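PDB 3N29: carboxynorspermidine decarboxylase from Campylobacter jejuni subsp. jejuni 81116, which probably uses pyridoxal-5'-phosphate to decarboxylate carboxynorspermidine, releasing norspermidine, the polyamine bound in this crystal structure. Local coordinates for residues A[124-129]-A[145-150]; A[153-158]-A[230-235]. All coordinates share one frame; numbering follows the deposited sequence.

Contact 1 of 2, residues A[124-129]-A[145-150]; sequences DEIGEI and HKFQSK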
ATOM      1  N   ASP A 124     -25.986   1.207  -4.490  1.00 17.23           N
ATOM      2  CA  ASP A 124     -25.662   1.612  -5.869  1.00 17.98           C
ATOM      3  C   ASP A 124     -25.006   0.453  -6.621  1.00 17.97           C
ATOM      4  O   ASP A 124     -24.857   0.469  -7.860  1.00 18.84           O
ATOM      5  CB  ASP A 124     -24.870   2.942  -5.934  1.00 18.50           C
ATOM      6  CG  ASP A 124     -23.526   2.919  -5.149  1.00 22.72           C
ATOM      7  OD1 ASP A 124     -23.134   1.872  -4.606  1.00 22.62           O
ATOM      8  OD2 ASP A 124     -22.811   3.972  -5.116  1.00 28.17           O
ATOM      9  N   GLU A 125     -24.675  -0.607  -5.919  1.00 16.66           N
ATOM     10  CA  GLU A 125     -23.881  -1.660  -6.553  1.00 17.98           C
ATOM     11  C   GLU A 125     -24.577  -3.009  -6.531  1.00 17.81           C
ATOM     12  O   GLU A 125     -24.164  -3.903  -7.291  1.00 16.15           O
ATOM     13  CB  GLU A 125     -22.451  -1.780  -5.916  1.00 18.78           C
ATOM     14  CG  GLU A 125     -22.465  -1.773  -4.413  1.00 22.04           C
ATOM     15  CD  GLU A 125     -21.156  -2.150  -3.762  1.00 26.67           C
ATOM     16  OE1 GLU A 125     -20.051  -1.804  -4.366  1.00 21.20           O
ATOM     17  OE2 GLU A 125     -21.333  -2.823  -2.669  1.00 17.82           O
ATOM     18  N   ILE A 126     -25.578  -3.152  -5.645  1.00 17.93           N
ATOM     19  CA  ILE A 126     -26.246  -4.432  -5.410  1.00 17.73           C
ATOM     20  C   ILE A 126     -26.872  -4.986  -6.683  1.00 17.67           C
ATOM     21  O   ILE A 126     -26.864  -6.187  -6.907  1.00 17.23           O
ATOM     22  CB  ILE A 126     -27.309  -4.377  -4.264  1.00 18.77           C
ATOM     23  CG1 ILE A 126     -27.701  -5.816  -3.896  1.00 17.83           C
ATOM     24  CG2 ILE A 126     -28.549  -3.522  -4.624  1.00 16.56           C
ATOM     25  CD1 ILE A 126     -26.471  -6.601  -3.329  1.00 22.30           C
ATOM     26  N   GLY A 127     -27.379  -4.098  -7.530  1.00 18.55           N
ATOM     27  CA  GLY A 127     -27.989  -4.497  -8.808  1.00 17.91           C
ATOM     28  C   GLY A 127     -27.028  -5.237  -9.708  1.00 18.07           C
ATOM     29  O   GLY A 127     -27.336  -6.323 -10.218  1.00 17.75           O
ATOM     30  N   GLU A 128     -25.858  -4.641  -9.916  1.00 17.61           N
ATOM     31  CA  GLU A 128     -24.918  -5.246 -10.820  1.00 18.48           C
ATOM     32  C   GLU A 128     -24.299  -6.525 -10.146  1.00 18.00           C
ATOM     33  O   GLU A 128     -24.104  -7.541 -10.822  1.00 18.22           O
ATOM     34  CB  GLU A 128     -23.860  -4.218 -11.265  1.00 18.88           C
ATOM     35  CG  GLU A 128     -23.000  -4.766 -12.375  1.00 19.50           C
ATOM     36  CD  GLU A 128     -22.017  -3.772 -12.939  1.00 22.59           C
ATOM     37  OE1 GLU A 128     -21.251  -4.182 -13.833  1.00 25.34           O
ATOM     38  OE2 GLU A 128     -22.016  -2.594 -12.508  1.00 23.31           O
ATOM     39  N   ILE A 129     -24.079  -6.491  -8.818  1.00 17.51           N
ATOM     40  CA  ILE A 129     -23.559  -7.663  -8.092  1.00 16.62           C
ATOM     41  C   ILE A 129     -24.531  -8.840  -8.204  1.00 17.05           C
ATOM     42  O   ILE A 129     -24.131  -9.996  -8.482  1.00 16.81           O
ATOM     43  CB  ILE A 129     -23.267  -7.347  -6.587  1.00 17.43           C
ATOM     44  CG1 ILE A 129     -22.081  -6.375  -6.449  1.00 18.00           C
ATOM     45  CG2 ILE A 129     -23.003  -8.661  -5.767  1.00 17.01           C
ATOM     46  CD1 ILE A 129     -21.953  -5.701  -5.008  1.00 14.14           C
ATOM     47  N   HIS A 145     -31.629  -8.567   5.187  1.00 13.57           N
ATOM     48  CA  HIS A 145     -33.022  -8.108   5.091  1.00 13.99           C
ATOM     49  C   HIS A 145     -33.136  -6.918   4.109  1.00 14.72           C
ATOM     50  O   HIS A 145     -34.163  -6.719   3.481  1.00 13.58           O
ATOM     51  CB  HIS A 145     -33.557  -7.747   6.458  1.00 13.49           C
ATOM     52  CG  HIS A 145     -33.778  -8.936   7.352  1.00 14.45           C
ATOM     53  ND1 HIS A 145     -33.741  -8.863   8.727  1.00 12.58           N
ATOM     54  CD2 HIS A 145     -34.063 -10.220   7.056  1.00 15.75           C
ATOM     55  CE1 HIS A 145     -33.954 -10.058   9.241  1.00 16.86           C
ATOM     56  NE2 HIS A 145     -34.161 -10.900   8.244  1.00 17.41           N
ATOM     57  N   LYS A 146     -32.110  -6.090   4.027  1.00 14.58           N
ATOM     58  CA  LYS A 146     -32.175  -4.897   3.203  1.00 15.95           C
ATOM     59  C   LYS A 146     -32.150  -5.289   1.698  1.00 15.49           C
ATOM     60  O   LYS A 146     -32.791  -4.641   0.870  1.00 13.49           O
ATOM     61  CB  LYS A 146     -30.987  -4.030   3.502  1.00 16.39           C
ATOM     62  CG  LYS A 146     -31.008  -2.615   2.957  1.00 21.00           C
ATOM     63  CD  LYS A 146     -29.601  -2.002   3.190  1.00 24.09           C
ATOM     64  CE  LYS A 146     -29.569  -0.514   2.946  1.00 27.22           C
ATOM     65  NZ  LYS A 146     -28.859   0.215   4.075  1.00 27.69           N
ATOM     66  N   PHE A 147     -31.377  -6.323   1.367  1.00 15.20           N
ATOM     67  CA  PHE A 147     -31.102  -6.656  -0.031  1.00 15.83           C
ATOM     68  C   PHE A 147     -31.762  -7.932  -0.502  1.00 15.95           C
ATOM     69  O   PHE A 147     -31.611  -8.312  -1.660  1.00 14.22           O
ATOM     70  CB  PHE A 147     -29.591  -6.721  -0.246  1.00 16.25           C
ATOM     71  CG  PHE A 147     -28.921  -5.389  -0.115  1.00 17.98           C
ATOM     72  CD1 PHE A 147     -29.317  -4.326  -0.932  1.00 19.75           C
ATOM     73  CD2 PHE A 147     -27.902  -5.184   0.811  1.00 15.30           C
ATOM     74  CE1 PHE A 147     -28.699  -3.079  -0.813  1.00 18.43           C
ATOM     75  CE2 PHE A 147     -27.304  -3.937   0.952  1.00 16.29           C
ATOM     76  CZ  PHE A 147     -27.687  -2.891   0.141  1.00 16.81           C
ATOM     77  N   GLN A 148     -32.528  -8.566   0.365  1.00 16.35           N
ATOM     78  CA  GLN A 148     -33.244  -9.785  -0.008  1.00 17.30           C
ATOM     79  C   GLN A 148     -34.071  -9.570  -1.290  1.00 17.48           C
ATOM     80  O   GLN A 148     -34.014 -10.385  -2.238  1.00 16.99           O
ATOM     81  CB  GLN A 148     -34.103 -10.211   1.159  1.00 18.07           C
ATOM     82  CG  GLN A 148     -35.093 -11.267   0.920  1.00 21.51           C
ATOM     83  CD  GLN A 148     -35.607 -11.797   2.233  1.00 19.86           C
ATOM     84  OE1 GLN A 148     -35.657 -11.096   3.261  1.00 25.15           O
ATOM     85  NE2 GLN A 148     -35.904 -13.044   2.237  1.00 25.23           N
ATOM     86  N   SER A 149     -34.795  -8.472  -1.371  1.00 17.75           N
ATOM     87  CA  SER A 149     -35.715  -8.279  -2.516  1.00 18.60           C
ATOM     88  C   SER A 149     -35.007  -7.924  -3.831  1.00 19.00           C
ATOM     89  O   SER A 149     -35.614  -8.033  -4.871  1.00 18.75           O
ATOM     90  CB  SER A 149     -36.764  -7.220  -2.213  1.00 18.57           C
ATOM     91  OG  SER A 149     -36.198  -5.933  -2.359  1.00 18.89           O
ATOM     92  N   LYS A 150     -33.728  -7.529  -3.785  1.00 18.53           N
ATOM     93  CA  LYS A 150     -32.964  -7.240  -4.993  1.00 19.93           C
ATOM     94  C   LYS A 150     -32.083  -8.434  -5.373  1.00 19.39           C
ATOM     95  O   LYS A 150     -31.322  -8.369  -6.336  1.00 21.50           O
ATOM     96  CB  LYS A 150     -32.082  -6.008  -4.780  1.00 20.61           C
ATOM     97  CG  LYS A 150     -32.832  -4.790  -4.275  1.00 23.92           C
ATOM     98  CD  LYS A 150     -33.517  -4.040  -5.420  1.00 29.08           C
ATOM     99  CE  LYS A 150     -33.386  -2.482  -5.277  1.00 32.20           C
ATOM    100  NZ  LYS A 150     -34.685  -1.795  -4.981  1.00 33.55           N
TER
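Ile126 lies against the ring of Phe147, and this apolar pair is the heart of the contact. Its closest approach is 3.7 Å, from Ile126 CG1 to Phe147 CD1; on the other branch Ile126 CG2 stands 3.8 Å from Phe147 CE1, so the two arms of the isoleucine share one flank of the ring. The end of the side chain, Ile126 CD1, lies over that same face, 4.2 Å above the ring plane and displaced toward the rim. With CG1 anti to the backbone N (chi1 -167°), the longer arm is directed along the ring while CG2 is left to meet Lys150. There Ile126 CG2 comes within 4.3 Å of Lys150 CB; beyond this point the lysine leads away, so its aliphatic base joins the apolar surface while its ammonium is kept off it.

The opposite face of Phe147 is covered by its own neighbour Lys146, whose CG sits 4.3 Å above the centre of the ring. Lys150 is brought alongside Ile126 by a short 3-10 turn, in which Lys150 N bonds to Phe147 O. Phe121 packs on Phe147, and Thr151 touches Ile126 while its hydroxyl bonds to the backbone oxygens of Phe147 and Gln148. On helix 123-132, Asp124 and Glu125 form salt bridges with Arg390 of the second subunit, so the same helix also serves the dimer interface.

A beta-branched residue suits this place because it presents two carbon arms to a flat ring. Contact between these segments therefore rests on dispersion and exclusion of water, with little directional constraint.

Contact 2 of 2, residues A[153-158]-A[230-235]; sequences KNSLGL and MKWVNF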
ATOM      1  N   LYS A 153     -32.755 -13.882  -7.511  1.00 19.70           N
ATOM      2  CA  LYS A 153     -32.242 -14.893  -8.443  1.00 20.04           C
ATOM      3  C   LYS A 153     -30.889 -15.453  -8.003  1.00 19.50           C
ATOM      4  O   LYS A 153     -30.301 -16.286  -8.675  1.00 19.10           O
ATOM      5  CB  LYS A 153     -32.195 -14.288  -9.853  1.00 20.86           C
ATOM      6  CG  LYS A 153     -33.622 -14.138 -10.454  1.00 23.50           C
ATOM      7  CD  LYS A 153     -33.625 -13.563 -11.873  1.00 29.38           C
ATOM      8  CE  LYS A 153     -35.044 -13.511 -12.452  1.00 32.20           C
ATOM      9  NZ  LYS A 153     -35.015 -12.843 -13.782  1.00 35.20           N
ATOM     10  N   ASN A 154     -30.389 -15.003  -6.858  1.00 17.91           N
ATOM     11  CA  ASN A 154     -29.120 -15.477  -6.337  1.00 16.87           C
ATOM     12  C   ASN A 154     -29.343 -16.434  -5.168  1.00 17.37           C
ATOM     13  O   ASN A 154     -30.346 -16.340  -4.473  1.00 17.74           O
ATOM     14  CB  ASN A 154     -28.344 -14.271  -5.807  1.00 17.18           C
ATOM     15  CG  ASN A 154     -28.331 -13.115  -6.786  1.00 17.41           C
ATOM     16  OD1 ASN A 154     -29.047 -12.123  -6.605  1.00 19.73           O
ATOM     17  ND2 ASN A 154     -27.511 -13.214  -7.788  1.00 19.01           N
ATOM     18  N   SER A 155     -28.362 -17.275  -4.889  1.00 16.70           N
ATOM     19  CA  SER A 155     -28.401 -18.144  -3.725  1.00 15.79           C
ATOM     20  C   SER A 155     -27.741 -17.417  -2.582  1.00 15.47           C
ATOM     21  O   SER A 155     -26.586 -16.971  -2.673  1.00 16.37           O
ATOM     22  CB  SER A 155     -27.616 -19.408  -4.016  1.00 16.91           C
ATOM     23  OG  SER A 155     -27.788 -20.372  -3.018  1.00 16.65           O
ATOM     24  N   LEU A 156     -28.480 -17.290  -1.520  1.00 15.09           N
ATOM     25  CA  LEU A 156     -28.130 -16.364  -0.449  1.00 14.97           C
ATOM     26  C   LEU A 156     -27.550 -17.146   0.695  1.00 14.33           C
ATOM     27  O   LEU A 156     -28.054 -18.224   1.097  1.00 13.54           O
ATOM     28  CB  LEU A 156     -29.344 -15.583   0.015  1.00 14.45           C
ATOM     29  CG  LEU A 156     -30.110 -14.740  -0.992  1.00 14.70           C
ATOM     30  CD1 LEU A 156     -31.248 -14.041  -0.201  1.00 17.55           C
ATOM     31  CD2 LEU A 156     -29.201 -13.759  -1.767  1.00 14.74           C
ATOM     32  N   GLY A 157     -26.447 -16.625   1.215  1.00 14.99           N
ATOM     33  CA  GLY A 157     -25.810 -17.208   2.394  1.00 13.95           C
ATOM     34  C   GLY A 157     -25.597 -16.162   3.470  1.00 14.54           C
ATOM     35  O   GLY A 157     -25.695 -14.934   3.213  1.00 14.68           O
ATOM     36  N   LEU A 158     -25.303 -16.640   4.671  1.00 13.79           N
ATOM     37  CA  LEU A 158     -24.858 -15.795   5.781  1.00 15.01           C
ATOM     38  C   LEU A 158     -23.498 -16.211   6.310  1.00 15.79           C
ATOM     39  O   LEU A 158     -23.225 -17.412   6.486  1.00 15.53           O
ATOM     40  CB  LEU A 158     -25.842 -15.840   6.937  1.00 15.80           C
ATOM     41  CG  LEU A 158     -27.272 -15.371   6.605  1.00 17.02           C
ATOM     42  CD1 LEU A 158     -28.236 -15.805   7.701  1.00 17.62           C
ATOM     43  CD2 LEU A 158     -27.382 -13.833   6.297  1.00 17.41           C
ATOM     44  N   MET A 230     -29.578 -26.296   5.044  1.00 20.57           N
ATOM     45  CA  MET A 230     -28.912 -25.524   3.995  1.00 18.18           C
ATOM     46  C   MET A 230     -28.632 -26.418   2.783  1.00 18.64           C
ATOM     47  O   MET A 230     -28.614 -27.667   2.886  1.00 18.49           O
ATOM     48  CB  MET A 230     -27.631 -24.918   4.591  1.00 18.51           C
ATOM     49  CG  MET A 230     -27.844 -23.918   5.743  1.00 11.84           C
ATOM     50  SD  MET A 230     -28.766 -22.542   5.176  1.00 10.20           S
ATOM     51  CE  MET A 230     -29.247 -21.730   6.682  1.00 15.15           C
ATOM     52  N   LYS A 231     -28.406 -25.793   1.630  1.00 18.10           N
ATOM     53  CA  LYS A 231     -27.987 -26.461   0.435  1.00 19.10           C
ATOM     54  C   LYS A 231     -26.436 -26.570   0.297  1.00 17.63           C
ATOM     55  O   LYS A 231     -25.899 -27.546  -0.282  1.00 13.81           O
ATOM     56  CB  LYS A 231     -28.579 -25.708  -0.756  1.00 20.93           C
ATOM     57  CG  LYS A 231     -30.152 -25.644  -0.714  1.00 27.26           C
ATOM     58  CD  LYS A 231     -30.766 -25.598  -2.126  1.00 32.98           C
ATOM     59  CE  LYS A 231     -32.229 -26.067  -2.158  1.00 35.28           C
ATOM     60  NZ  LYS A 231     -32.899 -25.721  -3.466  1.00 38.86           N
ATOM     61  N   TRP A 232     -25.739 -25.578   0.852  1.00 16.48           N
ATOM     62  CA  TRP A 232     -24.272 -25.505   0.827  1.00 16.26           C
ATOM     63  C   TRP A 232     -23.695 -24.827   2.048  1.00 16.77           C
ATOM     64  O   TRP A 232     -24.364 -24.053   2.734  1.00 15.27           O
ATOM     65  CB  TRP A 232     -23.788 -24.745  -0.405  1.00 16.67           C
ATOM     66  CG  TRP A 232     -24.457 -23.407  -0.659  1.00 15.22           C
ATOM     67  CD1 TRP A 232     -25.554 -23.172  -1.424  1.00 15.96           C
ATOM     68  CD2 TRP A 232     -23.988 -22.116  -0.218  1.00 14.46           C
ATOM     69  NE1 TRP A 232     -25.811 -21.829  -1.486  1.00 17.27           N
ATOM     70  CE2 TRP A 232     -24.861 -21.162  -0.746  1.00 15.06           C
ATOM     71  CE3 TRP A 232     -22.899 -21.701   0.542  1.00 15.90           C
ATOM     72  CZ2 TRP A 232     -24.716 -19.827  -0.507  1.00 15.38           C
ATOM     73  CZ3 TRP A 232     -22.751 -20.362   0.824  1.00 15.66           C
ATOM     74  CH2 TRP A 232     -23.647 -19.427   0.281  1.00 17.02           C
ATOM     75  N   VAL A 233     -22.417 -25.138   2.283  1.00 17.49           N
ATOM     76  CA  VAL A 233     -21.612 -24.502   3.270  1.00 17.11           C
ATOM     77  C   VAL A 233     -20.253 -24.176   2.639  1.00 16.83           C
ATOM     78  O   VAL A 233     -19.696 -24.996   1.915  1.00 17.74           O
ATOM     79  CB  VAL A 233     -21.470 -25.446   4.482  1.00 18.08           C
ATOM     80  CG1 VAL A 233     -20.492 -24.863   5.546  1.00 16.75           C
ATOM     81  CG2 VAL A 233     -22.817 -25.627   5.173  1.00 18.24           C
ATOM     82  N   ASN A 234     -19.716 -22.992   2.933  1.00 16.33           N
ATOM     83  CA  ASN A 234     -18.455 -22.501   2.403  1.00 15.37           C
ATOM     84  C   ASN A 234     -17.468 -22.347   3.572  1.00 16.01           C
ATOM     85  O   ASN A 234     -17.756 -21.606   4.536  1.00 15.70           O
ATOM     86  CB  ASN A 234     -18.742 -21.165   1.731  1.00 15.54           C
ATOM     87  CG  ASN A 234     -17.564 -20.631   0.926  1.00 15.73           C
ATOM     88  OD1 ASN A 234     -16.425 -20.673   1.377  1.00 15.35           O
ATOM     89  ND2 ASN A 234     -17.841 -20.106  -0.238  1.00 13.73           N
ATOM     90  N   PHE A 235     -16.361 -23.078   3.528  1.00 15.08           N
ATOM     91  CA  PHE A 235     -15.402 -23.152   4.649  1.00 14.83           C
ATOM     92  C   PHE A 235     -14.308 -22.070   4.497  1.00 14.84           C
ATOM     93  O   PHE A 235     -13.263 -22.114   5.158  1.00 16.29           O
ATOM     94  CB  PHE A 235     -14.636 -24.460   4.567  1.00 14.39           C
ATOM     95  CG  PHE A 235     -15.446 -25.696   4.887  1.00 16.46           C
ATOM     96  CD1 PHE A 235     -16.776 -25.615   5.274  1.00 18.10           C
ATOM     97  CD2 PHE A 235     -14.805 -26.921   4.878  1.00 12.85           C
ATOM     98  CE1 PHE A 235     -17.482 -26.753   5.581  1.00 18.64           C
ATOM     99  CE2 PHE A 235     -15.513 -28.079   5.201  1.00 18.74           C
ATOM    100  CZ  PHE A 235     -16.850 -27.972   5.558  1.00 15.70           C
TER
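The eight-stranded parallel beta/alpha barrel, the fold of this decarboxylase family, is bridged here between strands 155-159 and 232-234, which are not neighbours: strand 198-200 runs between them. Their short axes pass 8.8 Å apart at closest approach, too far for backbone pairing, and their N-to-C directions differ by 51°. A single large side chain, Trp232, spans the gap. Its indole reaches Ser155 with its pyrrole NH and Gly157 with the far end of its six-membered ring.

The first torsion of Trp232 sets CG between the backbone N and the carbonyl carbon, a rotation that carries the indole to strand 155-159. Gly157 suits the site because it has no side chain: its CA lies 3.8 Å from Trp232 CH2, and a CB directed from this position would collide with the ring. Close by, the backbone Leu156 O is 4.0 Å from Trp232 CZ2, while the leucine's own side chain turns away to pack on Thr151 and Phe138.

Tryptophan also brings an NH into the buried interior of the barrel, and the hydroxyl of Ser155 accepts it. Ser155 OG is also hydrogen-bonded to Glu197 OE1, its stronger polar partner, just before strand 198-200, so the serine links the indole NH to a carboxylate. His135, from strand 135-138, stacks on the indole, which further limits its freedom to tilt. The side chain of Trp232 is about 11 Å from the bound pyridoxal-5'-phosphate and is not among the residues lining its pocket; the contact lies inside the barrel, away from the cofactor. The hydrogen bond itself is nearly straight: Trp232 NE1 donates to Ser155 OG over 2.9 Å at an angle of 170°, with the oxygen only 5° out of the indole plane.

How the contacts relate
Both contacts belong to the same barrel, their centres about 16 Å apart, but to different layers of it. Contact 1 joins helices 123-132 and 141-147 in the outer layer; its apolar pair is buried, yet an exposed lysine borders it and the second subunit lies close. Contact 2 is inside the ring of strands, where no other chain touches its segments. Helix 141-147 is followed in the chain, after a short connection, by strand 155-159, so the two are consecutive along the chain. Their chemistry follows their place: carbon against carbon between the helices, whereas in the barrel interior a buried indole NH is paired with a hydroxyl and a broad ring lies against bare backbone.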